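Local coordinates for protein extracellular ligand-binding receptor (Rhodopseudomonas palustris, PDB 4DQD) that binds small aromatic acids such as 3-phenylpyruvic acid and probably serves as the solute-binding component of a transporter for lignin-derived aromatic compounds, at residues Leu288-Thr293 with Leu329-Ser334; Val67-Gly72 with Lys90-Thr95; Ile142-Ala147 with Tyr173-Ala178. All coordinates share one frame; numbering follows the deposited sequence.

Contact 1 of 3, residues Leu288-Thr293 with Leu329-Ser334; sequences LWDSMT and LNNGLS. With 3PY (3-hydroxypyruvic acid), chain E.
Asp290 reaches out from helix 284-305 into the turn Leu329-Gly332, where its carboxylate takes up N-H groups from two consecutive asparagines. The Asn330 amide crosses the aspartate side chain at about a right angle, yet the two flat groups are only 19° apart in plane, and ND2 meets OD1 of Asp290 on its syn side at 3.1 Å in a nearly straight bond. Asn331 is turned quite differently, its amide plane 70° from the carboxylate; its ND2 comes to OD2 of Asp290 from the anti side at 2.9 Å, and its backbone N gives the same oxygen a second bond of 3.0 Å. With chi1 of -81°, Asp290 CG lies beside its own backbone N, which aims the carboxylate at the turn. The turn it meets, of type I from Leu329 to Gly332, links the short antiparallel strands 327-329 and 332-334, so a beta hairpin is tied to a helix through one acidic side chain. On the neighbouring flank of the helix, Thr293 CG2 rests on Leu329 CD2 at 3.9 Å, while its OG1 donates to O2 of 3-hydroxypyruvic acid. The Trp289 indole spreads beneath that ligand, whose O1 sits 3.5 Å above one ring face. Replacing Trp289 with an alanine would probably leave the ligand without its aromatic floor and open a gap beside the Asn330 amide, 4.1 Å from ND2 to Trp289 CD1.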
ATOM      1  N   LEU A 288       1.604   8.409   0.880  1.00 14.27           N
ATOM      2  CA  LEU A 288       1.921   9.491   1.820  1.00 14.98           C
ATOM      3  C   LEU A 288       0.963  10.655   1.592  1.00 14.16           C
ATOM      4  O   LEU A 288       0.403  11.215   2.528  1.00 13.78           O
ATOM      5  CB  LEU A 288       3.360   9.972   1.619  1.00 13.25           C
ATOM      6  CG  LEU A 288       3.781  11.193   2.442  1.00 13.96           C
ATOM      7  CD1 LEU A 288       3.481  11.014   3.938  1.00 15.85           C
ATOM      8  CD2 LEU A 288       5.263  11.538   2.221  1.00 15.48           C
ATOM      9  N   TRP A 289       0.778  11.011   0.323  1.00 12.39           N
ATOM     10  CA  TRP A 289      -0.101  12.116  -0.041  1.00 11.61           C
ATOM     11  C   TRP A 289      -1.515  11.912   0.513  1.00 13.49           C
ATOM     12  O   TRP A 289      -2.060  12.811   1.154  1.00 14.78           O
ATOM     13  CB  TRP A 289      -0.134  12.252  -1.575  1.00 12.24           C
ATOM     14  CG  TRP A 289      -0.911  13.428  -2.087  1.00 13.49           C
ATOM     15  CD1 TRP A 289      -2.212  13.432  -2.510  1.00 14.96           C
ATOM     16  CD2 TRP A 289      -0.431  14.768  -2.249  1.00 15.58           C
ATOM     17  NE1 TRP A 289      -2.568  14.693  -2.927  1.00 14.35           N
ATOM     18  CE2 TRP A 289      -1.493  15.531  -2.775  1.00 16.31           C
ATOM     19  CE3 TRP A 289       0.796  15.397  -2.000  1.00 16.25           C
ATOM     20  CZ2 TRP A 289      -1.367  16.895  -3.059  1.00 16.77           C
ATOM     21  CZ3 TRP A 289       0.919  16.751  -2.279  1.00 18.87           C
ATOM     22  CH2 TRP A 289      -0.159  17.486  -2.798  1.00 21.41           C
ATOM     23  N   ASP A 290      -2.105  10.735   0.276  1.00 14.43           N
ATOM     24  CA  ASP A 290      -3.482  10.487   0.707  1.00 12.02           C
ATOM     25  C   ASP A 290      -3.562  10.451   2.240  1.00 12.01           C
ATOM     26  O   ASP A 290      -4.571  10.857   2.827  1.00 12.97           O
ATOM     27  CB  ASP A 290      -4.008   9.143   0.173  1.00 12.46           C
ATOM     28  CG  ASP A 290      -4.498   9.192  -1.276  1.00 14.49           C
ATOM     29  OD1 ASP A 290      -4.667  10.280  -1.883  1.00 14.65           O
ATOM     30  OD2 ASP A 290      -4.751   8.086  -1.801  1.00 14.25           O
ATOM     31  N   SER A 291      -2.515   9.947   2.884  1.00 12.72           N
ATOM     32  CA  SER A 291      -2.486   9.956   4.349  1.00 13.04           C
ATOM     33  C   SER A 291      -2.553  11.395   4.847  1.00 13.62           C
ATOM     34  O   SER A 291      -3.254  11.704   5.812  1.00 13.54           O
ATOM     35  CB  SER A 291      -1.212   9.281   4.882  1.00 11.86           C
ATOM     36  OG  SER A 291      -1.209   7.890   4.588  1.00 13.40           O
HETATM   37  N   MSE A 292      -1.809  12.274   4.185  1.00 12.79           N
HETATM   38  CA  MSE A 292      -1.848  13.688   4.528  1.00 14.71           C
HETATM   39  C   MSE A 292      -3.186  14.344   4.227  1.00 16.95           C
HETATM   40  O   MSE A 292      -3.563  15.296   4.892  1.00 15.32           O
HETATM   41  CB  MSE A 292      -0.682  14.441   3.887  1.00 16.43           C
HETATM   42  CG  MSE A 292       0.640  14.226   4.614  1.00 15.73           C
HETATM   43 SE   MSE A 292       0.607  14.737   6.517  0.66 18.64          SE
HETATM   44  CE  MSE A 292      -0.034  16.573   6.311  1.00 14.75           C
ATOM     45  N   THR A 293      -3.915  13.842   3.233  1.00 15.31           N
ATOM     46  CA  THR A 293      -5.242  14.380   2.976  1.00 14.22           C
ATOM     47  C   THR A 293      -6.118  14.175   4.209  1.00 14.34           C
ATOM     48  O   THR A 293      -6.813  15.093   4.638  1.00 14.24           O
ATOM     49  CB  THR A 293      -5.893  13.724   1.763  1.00 12.30           C
ATOM     50  OG1 THR A 293      -5.093  13.997   0.605  1.00 15.77           O
ATOM     51  CG2 THR A 293      -7.291  14.300   1.549  1.00 13.86           C
ATOM     52  N   LEU A 329     -10.097   9.444  -2.504  1.00 14.77           N
ATOM     53  CA  LEU A 329      -8.641   9.451  -2.438  1.00 13.56           C
ATOM     54  C   LEU A 329      -8.098   8.773  -3.689  1.00 13.65           C
ATOM     55  O   LEU A 329      -8.837   8.114  -4.428  1.00 13.65           O
ATOM     56  CB  LEU A 329      -8.167   8.672  -1.214  1.00 14.13           C
ATOM     57  CG  LEU A 329      -8.567   9.256   0.141  1.00 14.74           C
ATOM     58  CD1 LEU A 329      -8.131   8.299   1.252  1.00 15.14           C
ATOM     59  CD2 LEU A 329      -7.945  10.639   0.346  1.00 14.91           C
ATOM     60  N   ASN A 330      -6.801   8.925  -3.930  1.00 13.85           N
ATOM     61  CA  ASN A 330      -6.178   8.180  -5.017  1.00 13.25           C
ATOM     62  C   ASN A 330      -6.303   6.680  -4.790  1.00 12.81           C
ATOM     63  O   ASN A 330      -6.347   5.895  -5.737  1.00 13.71           O
ATOM     64  CB  ASN A 330      -4.715   8.583  -5.134  1.00 15.77           C
ATOM     65  CG  ASN A 330      -4.553   9.959  -5.723  1.00 14.69           C
ATOM     66  OD1 ASN A 330      -4.546  10.105  -6.945  1.00 14.94           O
ATOM     67  ND2 ASN A 330      -4.445  10.984  -4.867  1.00 15.33           N
ATOM     68  N   ASN A 331      -6.378   6.297  -3.520  1.00 12.67           N
ATOM     69  CA  ASN A 331      -6.524   4.899  -3.153  1.00 12.34           C
ATOM     70  C   ASN A 331      -7.945   4.357  -3.213  1.00 12.59           C
ATOM     71  O   ASN A 331      -8.144   3.149  -3.080  1.00 15.84           O
ATOM     72  CB  ASN A 331      -5.959   4.673  -1.752  1.00 11.29           C
ATOM     73  CG  ASN A 331      -4.471   4.401  -1.767  1.00 14.17           C
ATOM     74  OD1 ASN A 331      -4.041   3.271  -2.022  1.00 14.00           O
ATOM     75  ND2 ASN A 331      -3.672   5.429  -1.479  1.00 13.38           N
ATOM     76  N   GLY A 332      -8.929   5.227  -3.431  1.00 12.90           N
ATOM     77  CA  GLY A 332     -10.305   4.779  -3.560  1.00 13.52           C
ATOM     78  C   GLY A 332     -11.302   5.653  -2.811  1.00 13.89           C
ATOM     79  O   GLY A 332     -10.956   6.730  -2.336  1.00 14.53           O
ATOM     80  N   LEU A 333     -12.539   5.173  -2.699  1.00 15.33           N
ATOM     81  CA  LEU A 333     -13.589   5.929  -2.017  1.00 15.06           C
ATOM     82  C   LEU A 333     -13.604   5.524  -0.552  1.00 18.00           C
ATOM     83  O   LEU A 333     -13.939   4.385  -0.225  1.00 16.51           O
ATOM     84  CB  LEU A 333     -14.946   5.650  -2.657  1.00 16.73           C
ATOM     85  CG  LEU A 333     -16.134   6.343  -1.992  1.00 20.24           C
ATOM     86  CD1 LEU A 333     -15.999   7.850  -2.107  1.00 21.55           C
ATOM     87  CD2 LEU A 333     -17.415   5.862  -2.658  1.00 26.00           C
ATOM     88  N   SER A 334     -13.232   6.465   0.311  1.00 14.56           N
ATOM     89  CA  SER A 334     -12.952   6.191   1.716  1.00 14.96           C
ATOM     90  C   SER A 334     -14.069   6.636   2.644  1.00 16.63           C
ATOM     91  O   SER A 334     -14.493   7.793   2.621  1.00 16.36           O
ATOM     92  CB  SER A 334     -11.657   6.895   2.124  1.00 15.79           C
ATOM     93  OG  SER A 334     -11.369   6.682   3.504  1.00 15.33           O
TER
HETATM   94  C1  3PY E 404      -3.070  16.380   0.492  1.00 36.41           C
HETATM   95  O1  3PY E 404      -2.575  15.237   0.663  1.00 48.59           O
HETATM   96  O2  3PY E 404      -4.289  16.525   0.196  1.00 24.96           O
HETATM   97  C2  3PY E 404      -2.183  17.561   0.645  1.00 33.34           C
HETATM   98  O3  3PY E 404      -2.585  18.682   0.364  1.00 29.15           O
HETATM   99  C3  3PY E 404      -0.823  17.348   1.196  1.00 29.53           C
HETATM  100  O4  3PY E 404      -0.936  17.485   2.568  1.00 31.10           O

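Contact 2 of 3, residues Val67-Gly72 with Lys90-Thr95; sequences VDVLIG and KTPLMT
Val67 meets Thr91 where the two strands of a beta-alpha-beta unit begin: strands 69-71 and 93-95, joined by helix 76-88, run parallel at 16°, as expected in a periplasmic binding protein lobe. A water donates to Val67 O and also bonds Thr91 OG1, which has a further partner in Ala89 O. With OG1 beside the backbone N (chi1 -60°), Thr91 CG2 is anti to that N and faces the carbonyls of Val67 and Asp68. Asp68 O is buried against Pro92 CD at 3.4 Å and has no polar partner; the carboxylate of Asp68 is held by the backbone N atoms of Gly309 and Lys6. Val69 divides its two methyls: CG2 touches Pro92 CG, the two side chains crossing at about a right angle, and CG1 packs on Met94 CG at 3.8 Å. At Leu70 the pairing becomes regular, its N bonding Pro92 O at 2.9 Å and its O receiving Met94 N at 2.8 Å. Its side chain lies alongside that of Leu93, pointing the same way, with CG 3.7 Å from Leu93 CD1. Ile71 is on the other face, where its CG1 packs on CG of the bent selenomethionine chain of Met94, the two side chains running at a slant. Gly72, at backbone angles that suit glycine, gives its N to Met94 O, and its own O receives a CA-H...O contact from Thr95 CA at 3.1 Å.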
ATOM      1  N   VAL A  67       6.079  14.225  17.884  1.00 19.07           N
ATOM      2  CA  VAL A  67       5.267  14.491  16.701  1.00 17.71           C
ATOM      3  C   VAL A  67       3.787  14.292  16.991  1.00 17.49           C
ATOM      4  O   VAL A  67       3.408  13.483  17.835  1.00 18.81           O
ATOM      5  CB  VAL A  67       5.688  13.640  15.480  1.00 18.07           C
ATOM      6  CG1 VAL A  67       7.106  13.981  15.076  1.00 15.91           C
ATOM      7  CG2 VAL A  67       5.550  12.154  15.781  1.00 18.19           C
ATOM      8  N   ASP A  68       2.949  15.042  16.286  1.00 17.96           N
ATOM      9  CA  ASP A  68       1.508  14.969  16.507  1.00 15.66           C
ATOM     10  C   ASP A  68       0.885  13.800  15.760  1.00 16.81           C
ATOM     11  O   ASP A  68      -0.162  13.299  16.148  1.00 16.05           O
ATOM     12  CB  ASP A  68       0.868  16.267  16.039  1.00 15.80           C
ATOM     13  CG  ASP A  68       1.341  17.447  16.843  1.00 17.71           C
ATOM     14  OD1 ASP A  68       1.041  17.483  18.059  1.00 19.50           O
ATOM     15  OD2 ASP A  68       2.018  18.333  16.271  1.00 20.13           O
ATOM     16  N   VAL A  69       1.527  13.403  14.668  1.00 14.79           N
ATOM     17  CA  VAL A  69       1.084  12.270  13.866  1.00 13.89           C
ATOM     18  C   VAL A  69       2.330  11.536  13.401  1.00 15.58           C
ATOM     19  O   VAL A  69       3.329  12.175  13.063  1.00 15.48           O
ATOM     20  CB  VAL A  69       0.306  12.735  12.622  1.00 13.29           C
ATOM     21  CG1 VAL A  69      -0.145  11.531  11.781  1.00 14.14           C
ATOM     22  CG2 VAL A  69      -0.905  13.563  13.030  1.00 15.55           C
ATOM     23  N   LEU A  70       2.273  10.204  13.410  1.00 13.88           N
ATOM     24  CA  LEU A  70       3.315   9.373  12.814  1.00 12.98           C
ATOM     25  C   LEU A  70       2.788   8.726  11.534  1.00 13.71           C
ATOM     26  O   LEU A  70       1.634   8.298  11.486  1.00 14.93           O
ATOM     27  CB  LEU A  70       3.729   8.275  13.799  1.00 16.44           C
ATOM     28  CG  LEU A  70       4.830   7.310  13.370  1.00 18.61           C
ATOM     29  CD1 LEU A  70       6.117   8.080  13.089  1.00 23.30           C
ATOM     30  CD2 LEU A  70       5.056   6.282  14.465  1.00 20.75           C
ATOM     31  N   ILE A  71       3.634   8.657  10.508  1.00 13.52           N
ATOM     32  CA  ILE A  71       3.260   8.053   9.234  1.00 12.88           C
ATOM     33  C   ILE A  71       4.299   7.000   8.859  1.00 12.87           C
ATOM     34  O   ILE A  71       5.504   7.257   8.928  1.00 14.37           O
ATOM     35  CB  ILE A  71       3.157   9.121   8.110  1.00 12.23           C
ATOM     36  CG1 ILE A  71       2.108  10.183   8.477  1.00 12.75           C
ATOM     37  CG2 ILE A  71       2.822   8.470   6.773  1.00 14.60           C
ATOM     38  CD1 ILE A  71       1.929  11.273   7.394  1.00 14.17           C
ATOM     39  N   GLY A  72       3.839   5.815   8.474  1.00 15.44           N
ATOM     40  CA  GLY A  72       4.752   4.756   8.055  1.00 14.31           C
ATOM     41  C   GLY A  72       4.327   3.385   8.550  1.00 16.60           C
ATOM     42  O   GLY A  72       3.280   3.245   9.177  1.00 13.33           O
ATOM     43  N   LYS A  90      -0.195   7.238  22.395  1.00 17.58           N
ATOM     44  CA  LYS A  90      -1.452   7.929  22.080  1.00 15.93           C
ATOM     45  C   LYS A  90      -1.247   8.942  20.954  1.00 17.38           C
ATOM     46  O   LYS A  90      -1.597  10.126  21.063  1.00 18.06           O
ATOM     47  CB  LYS A  90      -2.059   8.586  23.328  1.00 19.26           C
ATOM     48  CG  LYS A  90      -2.145   7.654  24.536  1.00 23.73           C
ATOM     49  CD  LYS A  90      -2.995   6.425  24.258  1.00 25.48           C
ATOM     50  CE  LYS A  90      -2.829   5.361  25.352  1.00 31.87           C
ATOM     51  NZ  LYS A  90      -3.230   4.001  24.870  1.00 31.46           N
ATOM     52  N   THR A  91      -0.679   8.443  19.859  1.00 17.28           N
ATOM     53  CA  THR A  91      -0.391   9.246  18.686  1.00 16.03           C
ATOM     54  C   THR A  91      -0.954   8.521  17.478  1.00 14.95           C
ATOM     55  O   THR A  91      -0.699   7.338  17.297  1.00 15.25           O
ATOM     56  CB  THR A  91       1.132   9.395  18.503  1.00 15.09           C
ATOM     57  OG1 THR A  91       1.690  10.040  19.659  1.00 16.49           O
ATOM     58  CG2 THR A  91       1.451  10.225  17.265  1.00 17.78           C
ATOM     59  N   PRO A  92      -1.741   9.215  16.650  1.00 15.25           N
ATOM     60  CA  PRO A  92      -2.257   8.524  15.459  1.00 13.66           C
ATOM     61  C   PRO A  92      -1.129   8.077  14.524  1.00 15.61           C
ATOM     62  O   PRO A  92      -0.144   8.797  14.322  1.00 16.05           O
ATOM     63  CB  PRO A  92      -3.147   9.573  14.780  1.00 17.30           C
ATOM     64  CG  PRO A  92      -2.785  10.887  15.415  1.00 19.00           C
ATOM     65  CD  PRO A  92      -2.178  10.619  16.756  1.00 14.92           C
ATOM     66  N   LEU A  93      -1.285   6.880  13.972  1.00 13.72           N
ATOM     67  CA  LEU A  93      -0.355   6.325  13.003  1.00 12.05           C
ATOM     68  C   LEU A  93      -1.062   6.151  11.671  1.00 13.24           C
ATOM     69  O   LEU A  93      -2.067   5.446  11.591  1.00 14.69           O
ATOM     70  CB  LEU A  93       0.117   4.945  13.477  1.00 12.60           C
ATOM     71  CG  LEU A  93       0.983   4.157  12.487  1.00 14.51           C
ATOM     72  CD1 LEU A  93       2.302   4.874  12.226  1.00 15.30           C
ATOM     73  CD2 LEU A  93       1.225   2.731  13.008  1.00 17.20           C
HETATM   74  N   MSE A  94      -0.518   6.761  10.625  1.00 12.75           N
HETATM   75  CA  MSE A  94      -1.033   6.546   9.267  1.00 10.96           C
HETATM   76  C   MSE A  94      -0.086   5.583   8.602  1.00 13.48           C
HETATM   77  O   MSE A  94       0.999   5.974   8.193  1.00 14.08           O
HETATM   78  CB  MSE A  94      -1.012   7.865   8.483  1.00 12.58           C
HETATM   79  CG  MSE A  94      -1.510   9.087   9.253  1.00 12.15           C
HETATM   80 SE   MSE A  94      -3.344   8.976   9.956  0.75 16.64          SE
HETATM   81  CE  MSE A  94      -4.248   8.923   8.238  1.00 17.10           C
ATOM     82  N   THR A  95      -0.464   4.315   8.508  1.00 11.48           N
ATOM     83  CA  THR A  95       0.455   3.365   7.899  1.00 12.56           C
ATOM     84  C   THR A  95       0.333   3.458   6.392  1.00 12.00           C
ATOM     85  O   THR A  95      -0.737   3.760   5.871  1.00 13.87           O
ATOM     86  CB  THR A  95       0.237   1.921   8.385  1.00 12.54           C
ATOM     87  OG1 THR A  95       1.250   1.078   7.812  1.00 14.38           O
ATOM     88  CG2 THR A  95      -1.136   1.392   7.985  1.00 13.77           C
TER
HETATM   89  O   HOH W   1       3.705  11.970  20.066  1.00 22.59           O

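Contact 3 of 3, residues Ile142-Ala147 with Tyr173-Ala178; sequences IGFSDA and YARSDA. With PPY (3-phenylpyruvic acid), chain B.
Asp146 and Arg175 form a salt bridge in which a single carboxylate oxygen, OD2, is gripped side-on by two guanidinium nitrogens: Arg175 NH2 lies 2.9 Å from Asp146 OD2 on its syn side, and Arg175 NE 3.1 Å from it. Asp146, at the N-cap of the following helix, caps Gly149 N with OD1; chi1 of 66° puts CG between the backbone N and the carbonyl carbon, from where OD1 reaches the helix start and OD2 the arginine. NH1 and NH2 also donate to 3-phenylpyruvic acid, chiefly Arg175 NH2 to the ligand's O2 at 2.7 Å; NH1 meets O1 at a distance too short to be over-read.

Phe144 supports the arginine from one face: Arg175 CG stands over the ring centre in a CH-pi contact, 3.5 Å from the centroid, and the guanidinium lies 30° from the ring plane. The Tyr173 ring meets the Phe144 ring obliquely, planes 54° apart, with Phe144 CD1 over a face of the tyrosine, whose OH is satisfied by Ser199 OG and Pro203 O. Tyr173 N bonds Gly143 O at 3.0 Å and Ser145 N bonds Tyr173 O at 2.9 Å, joining strands 138-144 and 166-173 of the four-stranded parallel sheet. Asp146 acts as a second-shell residue: its negative charge is likely to favour a charged guanidinium, and the two bonds to OD2, with Phe144 against one face, would limit the turning of its plane.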
ATOM      1  N   ILE A 142       3.122 -18.427  -5.402  1.00 16.17           N
ATOM      2  CA  ILE A 142       4.357 -18.073  -4.703  1.00 15.19           C
ATOM      3  C   ILE A 142       4.202 -16.680  -4.100  1.00 16.68           C
ATOM      4  O   ILE A 142       3.630 -15.786  -4.716  1.00 16.19           O
ATOM      5  CB  ILE A 142       5.604 -18.165  -5.615  1.00 16.22           C
ATOM      6  CG1 ILE A 142       6.857 -17.785  -4.836  1.00 18.30           C
ATOM      7  CG2 ILE A 142       5.459 -17.254  -6.846  1.00 17.32           C
ATOM      8  CD1 ILE A 142       8.153 -18.007  -5.618  1.00 19.81           C
ATOM      9  N   GLY A 143       4.669 -16.494  -2.869  1.00 14.49           N
ATOM     10  CA  GLY A 143       4.557 -15.186  -2.250  1.00 12.58           C
ATOM     11  C   GLY A 143       5.607 -14.969  -1.185  1.00 13.05           C
ATOM     12  O   GLY A 143       6.299 -15.909  -0.793  1.00 15.78           O
ATOM     13  N   PHE A 144       5.722 -13.739  -0.706  1.00 13.80           N
ATOM     14  CA  PHE A 144       6.664 -13.445   0.367  1.00 14.14           C
ATOM     15  C   PHE A 144       6.341 -14.272   1.604  1.00 17.28           C
ATOM     16  O   PHE A 144       5.169 -14.485   1.934  1.00 15.62           O
ATOM     17  CB  PHE A 144       6.566 -11.976   0.772  1.00 14.16           C
ATOM     18  CG  PHE A 144       7.204 -10.998  -0.193  1.00 15.60           C
ATOM     19  CD1 PHE A 144       8.225 -11.375  -1.054  1.00 15.46           C
ATOM     20  CD2 PHE A 144       6.782  -9.670  -0.203  1.00 14.67           C
ATOM     21  CE1 PHE A 144       8.810 -10.440  -1.914  1.00 12.98           C
ATOM     22  CE2 PHE A 144       7.353  -8.726  -1.050  1.00 13.54           C
ATOM     23  CZ  PHE A 144       8.367  -9.105  -1.908  1.00 14.15           C
ATOM     24  N   SER A 145       7.387 -14.707   2.308  1.00 16.10           N
ATOM     25  CA  SER A 145       7.236 -15.410   3.586  1.00 16.74           C
ATOM     26  C   SER A 145       7.075 -14.424   4.736  1.00 18.59           C
ATOM     27  O   SER A 145       7.874 -14.398   5.683  1.00 20.80           O
ATOM     28  CB  SER A 145       8.440 -16.323   3.847  1.00 17.63           C
ATOM     29  OG  SER A 145       9.645 -15.619   3.602  1.00 19.24           O
ATOM     30  N   ASP A 146       6.046 -13.591   4.633  1.00 16.18           N
ATOM     31  CA  ASP A 146       5.741 -12.618   5.663  1.00 15.16           C
ATOM     32  C   ASP A 146       4.246 -12.332   5.669  1.00 15.97           C
ATOM     33  O   ASP A 146       3.475 -12.967   4.930  1.00 16.98           O
ATOM     34  CB  ASP A 146       6.580 -11.345   5.520  1.00 15.49           C
ATOM     35  CG  ASP A 146       6.270 -10.560   4.256  1.00 19.58           C
ATOM     36  OD1 ASP A 146       5.131 -10.642   3.758  1.00 19.04           O
ATOM     37  OD2 ASP A 146       7.179  -9.863   3.764  1.00 20.92           O
ATOM     38  N   ALA A 147       3.829 -11.397   6.513  1.00 15.60           N
ATOM     39  CA  ALA A 147       2.402 -11.137   6.689  1.00 15.91           C
ATOM     40  C   ALA A 147       1.737 -10.580   5.436  1.00 16.01           C
ATOM     41  O   ALA A 147       0.532 -10.746   5.253  1.00 15.40           O
ATOM     42  CB  ALA A 147       2.175 -10.197   7.861  1.00 16.55           C
ATOM     43  N   TYR A 173       9.083 -17.014  -0.717  1.00 15.40           N
ATOM     44  CA  TYR A 173      10.470 -16.558  -0.732  1.00 17.14           C
ATOM     45  C   TYR A 173      10.642 -15.325   0.128  1.00 17.44           C
ATOM     46  O   TYR A 173       9.664 -14.664   0.461  1.00 17.70           O
ATOM     47  CB  TYR A 173      10.973 -16.308  -2.156  1.00 18.36           C
ATOM     48  CG  TYR A 173      10.407 -15.112  -2.913  1.00 16.86           C
ATOM     49  CD1 TYR A 173      11.248 -14.090  -3.346  1.00 14.98           C
ATOM     50  CD2 TYR A 173       9.058 -15.042  -3.260  1.00 16.99           C
ATOM     51  CE1 TYR A 173      10.761 -13.012  -4.078  1.00 13.95           C
ATOM     52  CE2 TYR A 173       8.558 -13.962  -4.000  1.00 14.68           C
ATOM     53  CZ  TYR A 173       9.421 -12.954  -4.403  1.00 13.97           C
ATOM     54  OH  TYR A 173       8.944 -11.889  -5.146  1.00 15.47           O
ATOM     55  N   ALA A 174      11.884 -15.030   0.498  1.00 16.80           N
ATOM     56  CA  ALA A 174      12.193 -13.805   1.240  1.00 15.54           C
ATOM     57  C   ALA A 174      12.537 -12.691   0.254  1.00 16.23           C
ATOM     58  O   ALA A 174      13.051 -12.960  -0.838  1.00 16.97           O
ATOM     59  CB  ALA A 174      13.332 -14.047   2.218  1.00 17.16           C
ATOM     60  N   ARG A 175      12.245 -11.446   0.629  1.00 16.22           N
ATOM     61  CA  ARG A 175      12.279 -10.338  -0.333  1.00 15.01           C
ATOM     62  C   ARG A 175      13.594 -10.162  -1.090  1.00 18.16           C
ATOM     63  O   ARG A 175      13.586  -9.839  -2.273  1.00 18.58           O
ATOM     64  CB  ARG A 175      11.860  -9.018   0.320  1.00 16.67           C
ATOM     65  CG  ARG A 175      10.490  -9.080   0.956  1.00 18.33           C
ATOM     66  CD  ARG A 175       9.956  -7.694   1.322  1.00 19.04           C
ATOM     67  NE  ARG A 175       8.686  -7.838   2.022  1.00 20.47           N
ATOM     68  CZ  ARG A 175       7.630  -7.048   1.852  1.00 19.36           C
ATOM     69  NH1 ARG A 175       7.671  -6.018   1.005  1.00 16.79           N
ATOM     70  NH2 ARG A 175       6.517  -7.300   2.526  1.00 19.04           N
ATOM     71  N   SER A 176      14.723 -10.364  -0.416  1.00 19.64           N
ATOM     72  CA  SER A 176      16.008 -10.130  -1.068  1.00 18.91           C
ATOM     73  C   SER A 176      16.604 -11.368  -1.743  1.00 20.19           C
ATOM     74  O   SER A 176      17.693 -11.298  -2.312  1.00 19.65           O
ATOM     75  CB  SER A 176      17.017  -9.527  -0.085  1.00 20.78           C
ATOM     76  OG  SER A 176      16.598  -8.235   0.344  1.00 20.62           O
ATOM     77  N   ASP A 177      15.888 -12.491  -1.715  1.00 17.72           N
ATOM     78  CA  ASP A 177      16.438 -13.730  -2.272  1.00 17.82           C
ATOM     79  C   ASP A 177      16.979 -13.580  -3.697  1.00 17.52           C
ATOM     80  O   ASP A 177      16.359 -12.933  -4.548  1.00 19.26           O
ATOM     81  CB  ASP A 177      15.403 -14.858  -2.243  1.00 17.17           C
ATOM     82  CG  ASP A 177      15.211 -15.455  -0.858  1.00 21.91           C
ATOM     83  OD1 ASP A 177      15.974 -15.114   0.076  1.00 22.84           O
ATOM     84  OD2 ASP A 177      14.297 -16.299  -0.722  1.00 19.08           O
ATOM     85  N   ALA A 178      18.122 -14.211  -3.961  1.00 19.18           N
ATOM     86  CA  ALA A 178      18.733 -14.179  -5.290  1.00 21.31           C
ATOM     87  C   ALA A 178      18.008 -15.061  -6.307  1.00 21.88           C
ATOM     88  O   ALA A 178      18.036 -14.782  -7.506  1.00 21.92           O
ATOM     89  CB  ALA A 178      20.202 -14.596  -5.208  1.00 24.44           C
TER
HETATM   90  C1  PPY B 401       4.432  -5.039   1.822  1.00 26.34           C
HETATM   91  O1  PPY B 401       5.261  -5.290   0.905  1.00 31.14           O
HETATM   92  O2  PPY B 401       4.527  -5.463   2.974  1.00 20.38           O
HETATM   93  C2  PPY B 401       3.260  -4.234   1.508  1.00 22.19           C
HETATM   94  O3  PPY B 401       2.503  -3.906   2.427  1.00 16.85           O
HETATM   95  C3  PPY B 401       3.170  -3.960   0.053  1.00 23.67           C
HETATM   96  C1' PPY B 401       2.260  -2.877  -0.371  1.00 19.33           C
HETATM   97  C2' PPY B 401       1.428  -3.069  -1.442  1.00 15.95           C
HETATM   98  C3' PPY B 401       0.511  -1.985  -1.889  1.00 20.34           C
HETATM   99  C4' PPY B 401       0.512  -0.778  -1.239  1.00 16.41           C
HETATM  100  C5' PPY B 401       1.438  -0.579  -0.089  1.00 17.81           C
HETATM  101  C6' PPY B 401       2.271  -1.569   0.329  1.00 18.13           C

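Overall arrangement
Contacts 1 and 2 belong to one packed region, their centres 15 Å apart: Ile71 CD1 lies 3.8 Å from both Leu288 CD1 and Met292 SE, so helix 284-305 covers the sheet face that carries Ile71 and Met94. Contact 3 stands apart, in the four-stranded parallel sheet, its centre 28 Å from each of the others and its nearest atoms about 11 Å from contact 2. The 3-phenylpyruvic acid lies between the two regions, about 7 Å from the Thr95 side chain of contact 2. Arg175 of contact 3 holds its carboxylate, and backbone N-H groups of Thr76 and Ala98, which follow the strands of contact 2, bond the ligand as well. The 3-hydroxypyruvic acid occupies a separate pocket at contact 1.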